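Local coordinates for protein glutathione S-transferase-3 (Necator americanus, PDB 3W8S) that probably catalyses the conjugation of reduced glutathione to electrophilic halide compounds, as a sigma-class glutathione S-transferase, and binds glutathione, at residues Asp10-Ala15 and Ala164-Lys169; Ile67-Ala72 and Leu87-Thr92. One frame throughout, in Å; residues are numbered along the deposited sequence.

Interaction 1. Residues Asp10-Ala15 and Ala164-Lys169; sequences DGRGAA and ASEFAK. With SO4 (sulfate ion), chain C.
Glu166 OE1 lies between two cations, Arg12 from the loop 10-15 and Lys169 one helical turn further on. The firmer partner is Lys169, whose NZ donates a hydrogen bond to Glu166 OE1 at 2.8 Å. This bond arrives on the syn side of the carboxylate, 18° out of its plane. A second, weak bond runs from Lys169 NZ to Glu166 OE2 at 3.2 Å.

Arg12 meets the same oxygen differently. Its NH1 is 3.4 Å from Glu166 OE1, but the oxygen sits over a face of the guanidinium, 3.3 Å above the plane and toward the rim. The Arg12 hydrogens are directed elsewhere than at this oxygen, and the attraction is purely electrostatic. The guanidinium and carboxylate planes are 35° apart. The Glu166 chain folds at chi2 (-62°), which turns the carboxylate back toward Lys169.

Arg12 NH2 donates a hydrogen bond to Thr204 O in the C-terminal tail. Glu166 OE2 forms salt bridges with Arg189 and Arg201. The carboxylate thus has four basic neighbours, which would probably favour its charged form.

Lys169 NZ also donates to O3 of a sulfate ion at 2.9 Å. Arg201 NE binds the same sulfate, which probably comes from the crystallisation liquor. Arg12, Glu166 and Lys169 form a salt-bridge network. It joins the thioredoxin-like N-terminal domain to the helical C-terminal domain at the surface. Glutathione is not part of it: the side chain of Arg12 is about 11 Å from the bound molecule.

The loop 10-15 connects strand 4-9 to helix 16-25, and Arg12 reaches from it to helix 155-170, beside which helix 179-189 brings in Arg189.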
ATOM      1  N   ASP A  10     -18.819   9.549  -7.597  1.00 13.89           N
ATOM      2  CA  ASP A  10     -18.748  11.041  -7.895  1.00 14.52           C
ATOM      3  C   ASP A  10     -18.076  11.792  -6.781  1.00 14.80           C
ATOM      4  O   ASP A  10     -18.750  12.455  -5.945  1.00 14.21           O
ATOM      5  CB  ASP A  10     -20.145  11.664  -8.089  1.00 16.68           C
ATOM      6  CG  ASP A  10     -20.095  12.995  -8.925  1.00 20.40           C
ATOM      7  OD1 ASP A  10     -18.997  13.466  -9.280  1.00 18.53           O
ATOM      8  OD2 ASP A  10     -21.154  13.601  -9.205  1.00 23.95           O
ATOM      9  N   GLY A  11     -16.754  11.785  -6.756  1.00 13.22           N
ATOM     10  CA  GLY A  11     -16.090  12.505  -5.709  1.00 12.57           C
ATOM     11  C   GLY A  11     -14.602  12.444  -6.029  1.00 13.65           C
ATOM     12  O   GLY A  11     -14.195  11.805  -7.026  1.00 12.29           O
ATOM     13  N   ARG A  12     -13.792  13.123  -5.218  1.00 12.36           N
ATOM     14  CA  ARG A  12     -12.351  13.150  -5.504  1.00 13.09           C
ATOM     15  C   ARG A  12     -11.827  11.859  -4.896  1.00 12.64           C
ATOM     16  O   ARG A  12     -11.352  10.996  -5.624  1.00 13.81           O
ATOM     17  CB  ARG A  12     -11.694  14.420  -4.906  1.00 13.21           C
ATOM     18  CG  ARG A  12     -12.125  15.712  -5.613  1.00 14.34           C
ATOM     19  CD  ARG A  12     -11.718  16.951  -4.758  1.00 14.80           C
ATOM     20  NE  ARG A  12     -12.904  17.372  -3.984  1.00 19.16           N
ATOM     21  CZ  ARG A  12     -12.914  17.272  -2.670  1.00 20.82           C
ATOM     22  NH1 ARG A  12     -11.836  16.828  -2.126  1.00 20.63           N
ATOM     23  NH2 ARG A  12     -13.938  17.600  -1.924  1.00 24.18           N
ATOM     24  N   GLY A  13     -11.946  11.748  -3.569  1.00 11.64           N
ATOM     25  CA  GLY A  13     -11.681  10.506  -2.798  1.00 11.69           C
ATOM     26  C   GLY A  13     -10.358   9.892  -3.242  1.00 11.40           C
ATOM     27  O   GLY A  13      -9.315  10.608  -3.514  1.00 11.77           O
ATOM     28  N   ALA A  14     -10.421   8.565  -3.395  1.00 11.55           N
ATOM     29  CA  ALA A  14      -9.225   7.760  -3.650  1.00 14.38           C
ATOM     30  C   ALA A  14      -8.789   7.803  -5.156  1.00 13.97           C
ATOM     31  O   ALA A  14      -7.699   7.357  -5.479  1.00 16.10           O
ATOM     32  CB  ALA A  14      -9.438   6.309  -3.147  1.00 13.04           C
ATOM     33  N   ALA A  15      -9.619   8.388  -6.054  1.00 12.89           N
ATOM     34  CA  ALA A  15      -9.315   8.431  -7.487  1.00  9.88           C
ATOM     35  C   ALA A  15      -8.563   9.685  -7.867  1.00  9.92           C
ATOM     36  O   ALA A  15      -8.047   9.772  -8.983  1.00  9.39           O
ATOM     37  CB  ALA A  15     -10.607   8.380  -8.305  1.00  9.46           C
ATOM     38  N   ALA A 164      -3.139  18.009   2.115  1.00 16.31           N
ATOM     39  CA  ALA A 164      -2.898  19.235   2.940  1.00 16.66           C
ATOM     40  C   ALA A 164      -3.866  20.393   2.472  1.00 17.94           C
ATOM     41  O   ALA A 164      -4.553  21.013   3.310  1.00 17.14           O
ATOM     42  CB  ALA A 164      -1.412  19.668   2.840  1.00 15.57           C
ATOM     43  N   SER A 165      -3.984  20.636   1.149  1.00 15.76           N
ATOM     44  CA  SER A 165      -4.807  21.762   0.692  1.00 15.47           C
ATOM     45  C   SER A 165      -6.272  21.548   1.004  1.00 16.54           C
ATOM     46  O   SER A 165      -6.966  22.482   1.400  1.00 17.27           O
ATOM     47  CB  SER A 165      -4.591  22.067  -0.788  1.00 15.04           C
ATOM     48  OG  SER A 165      -3.200  22.329  -0.941  1.00 15.57           O
ATOM     49  N   GLU A 166      -6.742  20.326   0.860  1.00 14.50           N
ATOM     50  CA  GLU A 166      -8.130  20.058   1.104  1.00 16.18           C
ATOM     51  C   GLU A 166      -8.507  20.113   2.570  1.00 18.21           C
ATOM     52  O   GLU A 166      -9.543  20.715   2.925  1.00 20.82           O
ATOM     53  CB  GLU A 166      -8.553  18.688   0.489  1.00 18.34           C
ATOM     54  CG  GLU A 166      -8.537  18.763  -1.067  1.00 20.55           C
ATOM     55  CD  GLU A 166      -9.539  19.794  -1.645  1.00 24.78           C
ATOM     56  OE1 GLU A 166     -10.661  19.867  -1.086  1.00 24.10           O
ATOM     57  OE2 GLU A 166      -9.208  20.531  -2.639  1.00 24.02           O
ATOM     58  N   PHE A 167      -7.728  19.446   3.414  1.00 18.77           N
ATOM     59  CA  PHE A 167      -7.968  19.516   4.881  1.00 22.37           C
ATOM     60  C   PHE A 167      -7.874  20.951   5.384  1.00 21.72           C
ATOM     61  O   PHE A 167      -8.570  21.321   6.331  1.00 20.40           O
ATOM     62  CB  PHE A 167      -7.007  18.597   5.668  1.00 25.12           C
ATOM     63  CG  PHE A 167      -7.260  17.120   5.462  1.00 28.33           C
ATOM     64  CD1 PHE A 167      -8.554  16.589   5.528  1.00 37.51           C
ATOM     65  CD2 PHE A 167      -6.196  16.234   5.258  1.00 35.71           C
ATOM     66  CE1 PHE A 167      -8.789  15.211   5.326  1.00 40.56           C
ATOM     67  CE2 PHE A 167      -6.411  14.874   5.068  1.00 34.72           C
ATOM     68  CZ  PHE A 167      -7.708  14.359   5.081  1.00 39.25           C
ATOM     69  N   ALA A 168      -7.062  21.780   4.720  1.00 21.30           N
ATOM     70  CA  ALA A 168      -6.895  23.177   5.134  1.00 22.99           C
ATOM     71  C   ALA A 168      -8.209  23.943   5.039  1.00 27.57           C
ATOM     72  O   ALA A 168      -8.376  24.926   5.756  1.00 27.17           O
ATOM     73  CB  ALA A 168      -5.827  23.920   4.325  1.00 18.78           C
ATOM     74  N   LYS A 169      -9.138  23.476   4.197  1.00 24.99           N
ATOM     75  CA  LYS A 169     -10.381  24.229   3.988  1.00 28.92           C
ATOM     76  C   LYS A 169     -11.195  24.347   5.266  1.00 28.67           C
ATOM     77  O   LYS A 169     -11.653  25.419   5.582  1.00 30.54           O
ATOM     78  CB  LYS A 169     -11.213  23.657   2.842  1.00 28.98           C
ATOM     79  CG  LYS A 169     -10.624  24.017   1.469  1.00 29.53           C
ATOM     80  CD  LYS A 169     -11.201  23.039   0.444  1.00 35.69           C
ATOM     81  CE  LYS A 169     -11.052  23.479  -1.026  1.00 35.92           C
ATOM     82  NZ  LYS A 169     -11.687  22.360  -1.868  1.00 36.15           N
TER
HETATM   83  S   SO4 C 302     -12.926  22.298  -5.584  1.00 35.39           S
HETATM   84  O1  SO4 C 302     -12.832  21.502  -6.823  1.00 30.98           O
HETATM   85  O2  SO4 C 302     -14.038  21.760  -4.788  1.00 37.34           O
HETATM   86  O3  SO4 C 302     -11.651  22.252  -4.769  1.00 34.14           O
HETATM   87  O4  SO4 C 302     -13.238  23.691  -5.953  1.00 43.89           O

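Interaction 2. Residues Ile67-Ala72 and Leu87-Thr92; sequences IARFVA and LVDSIT
Arg69 and Asp89 join two helices at the domain interface of the glutathione S-transferase fold. Helix 64-75 belongs to the thioredoxin-like N-terminal domain, and helix 82-101 opens the helical part of the chain. The two side chains cross at about a right angle. Their flat ends are also turned across each other, with the guanidinium and carboxylate planes 85° apart.

The guanidinium presents its edge. Asp89 OD1 lies near its plane and accepts from Arg69 NE at 2.8 Å. The bond is nearly straight, with an N-H...O angle of 164°. Seen from the aspartate, the donor stands above the carboxylate plane. Arg69 NH2 adds a weak bond to Asp89 OD1 at 3.2 Å. One carboxylate oxygen therefore faces two nitrogens. The Arg69 chain runs straight out from its helix, then bends at chi3 (-55°), which brings NE round to the aspartate.

The pair is buried, and in the crystal assembly a second copy completes it. Arg69 NH1 forms a salt bridge with Asp89 OD2 of the second copy, and Asp89 OD2 is paired in turn with Arg69 NH1 of that copy. The carboxylates probably offset the charge of the two arginines, which come close there. Each Asp89 thus divides its oxygens, OD1 to Arg69 NE of its own chain and OD2 to Arg69 NH1 of the other.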
ATOM      1  N   ILE A  67      -2.793   1.645  -9.380  1.00  9.48           N
ATOM      2  CA  ILE A  67      -3.182   2.437 -10.580  1.00  9.36           C
ATOM      3  C   ILE A  67      -2.356   3.738 -10.676  1.00 10.18           C
ATOM      4  O   ILE A  67      -1.849   4.069 -11.729  1.00 11.44           O
ATOM      5  CB  ILE A  67      -4.680   2.846 -10.538  1.00  8.09           C
ATOM      6  CG1 ILE A  67      -5.609   1.596 -10.629  1.00  8.11           C
ATOM      7  CG2 ILE A  67      -5.029   3.777 -11.703  1.00  7.01           C
ATOM      8  CD1 ILE A  67      -7.013   1.865  -9.985  1.00  7.44           C
ATOM      9  N   ALA A  68      -2.251   4.482  -9.573  1.00 10.39           N
ATOM     10  CA  ALA A  68      -1.501   5.747  -9.626  1.00 11.05           C
ATOM     11  C   ALA A  68      -0.068   5.445 -10.049  1.00 11.03           C
ATOM     12  O   ALA A  68       0.506   6.145 -10.901  1.00 10.24           O
ATOM     13  CB  ALA A  68      -1.514   6.467  -8.286  1.00  9.69           C
ATOM     14  N   ARG A  69       0.514   4.405  -9.444  1.00 10.81           N
ATOM     15  CA  ARG A  69       1.889   4.031  -9.791  1.00 10.86           C
ATOM     16  C   ARG A  69       2.021   3.639 -11.277  1.00 10.09           C
ATOM     17  O   ARG A  69       2.957   4.058 -11.943  1.00  9.08           O
ATOM     18  CB  ARG A  69       2.499   2.890  -8.867  1.00 10.75           C
ATOM     19  CG  ARG A  69       3.964   2.587  -9.185  1.00 10.70           C
ATOM     20  CD  ARG A  69       4.531   1.450  -8.336  1.00 11.77           C
ATOM     21  NE  ARG A  69       4.292   1.836  -6.955  1.00 12.53           N
ATOM     22  CZ  ARG A  69       3.351   1.370  -6.147  1.00 13.34           C
ATOM     23  NH1 ARG A  69       2.482   0.392  -6.497  1.00 13.34           N
ATOM     24  NH2 ARG A  69       3.278   1.942  -4.989  1.00 14.07           N
ATOM     25  N   PHE A  70       1.122   2.801 -11.737  1.00 10.20           N
ATOM     26  CA  PHE A  70       1.110   2.382 -13.127  1.00 11.57           C
ATOM     27  C   PHE A  70       1.098   3.608 -14.096  1.00 12.59           C
ATOM     28  O   PHE A  70       1.939   3.675 -15.014  1.00 13.66           O
ATOM     29  CB  PHE A  70      -0.128   1.530 -13.421  1.00 11.15           C
ATOM     30  CG  PHE A  70      -0.245   1.119 -14.891  1.00 12.40           C
ATOM     31  CD1 PHE A  70       0.599   0.146 -15.424  1.00 12.75           C
ATOM     32  CD2 PHE A  70      -1.217   1.697 -15.718  1.00 12.10           C
ATOM     33  CE1 PHE A  70       0.518  -0.222 -16.786  1.00 13.83           C
ATOM     34  CE2 PHE A  70      -1.297   1.355 -17.083  1.00 14.08           C
ATOM     35  CZ  PHE A  70      -0.434   0.367 -17.620  1.00 14.11           C
ATOM     36  N   VAL A  71       0.156   4.542 -13.884  1.00 10.92           N
ATOM     37  CA  VAL A  71       0.008   5.754 -14.730  1.00 11.99           C
ATOM     38  C   VAL A  71       1.238   6.683 -14.540  1.00 13.38           C
ATOM     39  O   VAL A  71       1.803   7.219 -15.552  1.00 12.30           O
ATOM     40  CB  VAL A  71      -1.337   6.458 -14.389  1.00 14.69           C
ATOM     41  CG1 VAL A  71      -1.515   7.751 -15.141  1.00 19.02           C
ATOM     42  CG2 VAL A  71      -2.485   5.556 -14.936  1.00 16.01           C
ATOM     43  N   ALA A  72       1.644   6.891 -13.283  1.00  9.86           N
ATOM     44  CA  ALA A  72       2.809   7.736 -13.048  1.00 11.27           C
ATOM     45  C   ALA A  72       4.026   7.165 -13.782  1.00 11.53           C
ATOM     46  O   ALA A  72       4.818   7.938 -14.285  1.00 11.90           O
ATOM     47  CB  ALA A  72       3.112   7.867 -11.573  1.00  9.13           C
ATOM     48  N   LEU A  87      11.589   5.260  -2.866  1.00  9.56           N
ATOM     49  CA  LEU A  87      11.289   6.319  -1.906  1.00  9.96           C
ATOM     50  C   LEU A  87       9.890   6.898  -2.126  1.00  9.64           C
ATOM     51  O   LEU A  87       9.136   7.131  -1.196  1.00 10.35           O
ATOM     52  CB  LEU A  87      12.366   7.469  -2.034  1.00  9.79           C
ATOM     53  CG  LEU A  87      13.791   7.067  -1.602  1.00 10.92           C
ATOM     54  CD1 LEU A  87      14.787   8.276  -1.812  1.00 13.44           C
ATOM     55  CD2 LEU A  87      13.825   6.690  -0.082  1.00 11.63           C
ATOM     56  N   VAL A  88       9.522   7.113  -3.369  1.00  9.53           N
ATOM     57  CA  VAL A  88       8.196   7.617  -3.678  1.00  9.85           C
ATOM     58  C   VAL A  88       7.169   6.643  -3.140  1.00  9.43           C
ATOM     59  O   VAL A  88       6.239   7.033  -2.466  1.00  9.18           O
ATOM     60  CB  VAL A  88       8.042   7.827  -5.219  1.00 10.76           C
ATOM     61  CG1 VAL A  88       6.557   8.044  -5.592  1.00  9.68           C
ATOM     62  CG2 VAL A  88       8.868   9.074  -5.662  1.00  9.84           C
ATOM     63  N   ASP A  89       7.349   5.354  -3.420  1.00 10.92           N
ATOM     64  CA  ASP A  89       6.444   4.287  -2.895  1.00 10.21           C
ATOM     65  C   ASP A  89       6.391   4.290  -1.362  1.00  9.69           C
ATOM     66  O   ASP A  89       5.317   4.141  -0.803  1.00 10.32           O
ATOM     67  CB  ASP A  89       6.957   2.928  -3.323  1.00 10.16           C
ATOM     68  CG  ASP A  89       6.746   2.663  -4.819  1.00 12.74           C
ATOM     69  OD1 ASP A  89       6.052   3.449  -5.488  1.00 15.02           O
ATOM     70  OD2 ASP A  89       7.233   1.633  -5.335  1.00 12.03           O
ATOM     71  N   SER A  90       7.524   4.489  -0.696  1.00  9.41           N
ATOM     72  CA  SER A  90       7.534   4.414   0.805  1.00 10.58           C
ATOM     73  C   SER A  90       6.686   5.593   1.335  1.00 10.70           C
ATOM     74  O   SER A  90       5.934   5.475   2.298  1.00 10.96           O
ATOM     75  CB  SER A  90       8.997   4.482   1.373  1.00 10.18           C
ATOM     76  OG  SER A  90       9.569   5.818   1.326  1.00 12.05           O
ATOM     77  N   ILE A  91       6.797   6.756   0.669  1.00 11.43           N
ATOM     78  CA  ILE A  91       6.052   7.917   1.121  1.00 10.52           C
ATOM     79  C   ILE A  91       4.542   7.729   0.917  1.00  9.78           C
ATOM     80  O   ILE A  91       3.724   8.086   1.844  1.00  9.69           O
ATOM     81  CB  ILE A  91       6.509   9.265   0.406  1.00 10.48           C
ATOM     82  CG1 ILE A  91       7.883   9.746   0.951  1.00 11.51           C
ATOM     83  CG2 ILE A  91       5.417  10.318   0.608  1.00 10.39           C
ATOM     84  CD1 ILE A  91       8.531  10.822   0.063  1.00 12.74           C
ATOM     85  N   THR A  92       4.135   7.189  -0.232  1.00  9.22           N
ATOM     86  CA  THR A  92       2.690   6.932  -0.433  1.00 11.19           C
ATOM     87  C   THR A  92       2.171   5.824   0.500  1.00 10.43           C
ATOM     88  O   THR A  92       1.070   5.899   0.962  1.00 11.31           O
ATOM     89  CB  THR A  92       2.333   6.702  -1.910  1.00 12.74           C
ATOM     90  OG1 THR A  92       2.989   5.528  -2.360  1.00 15.21           O
ATOM     91  CG2 THR A  92       2.921   7.895  -2.740  1.00 12.70           C
TER

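In the fold
From the N terminus the chain makes strand 4-9 and enters the loop 10-15, the first side of interaction 1. It then completes the N-terminal domain and runs along helix 64-75, the first side of interaction 2. That contact closes a short loop of 14 residues when helix 82-101 returns alongside. Interaction 1 closes only at helix 155-170, after 148 intervening residues, so interaction 2 is nested inside it. The centres are 18 Å apart and the two do not touch. Both tie the thioredoxin-like part to the helical part. Interaction 1 does so at the surface, and interaction 2 in a buried place beside the second copy in the assembly.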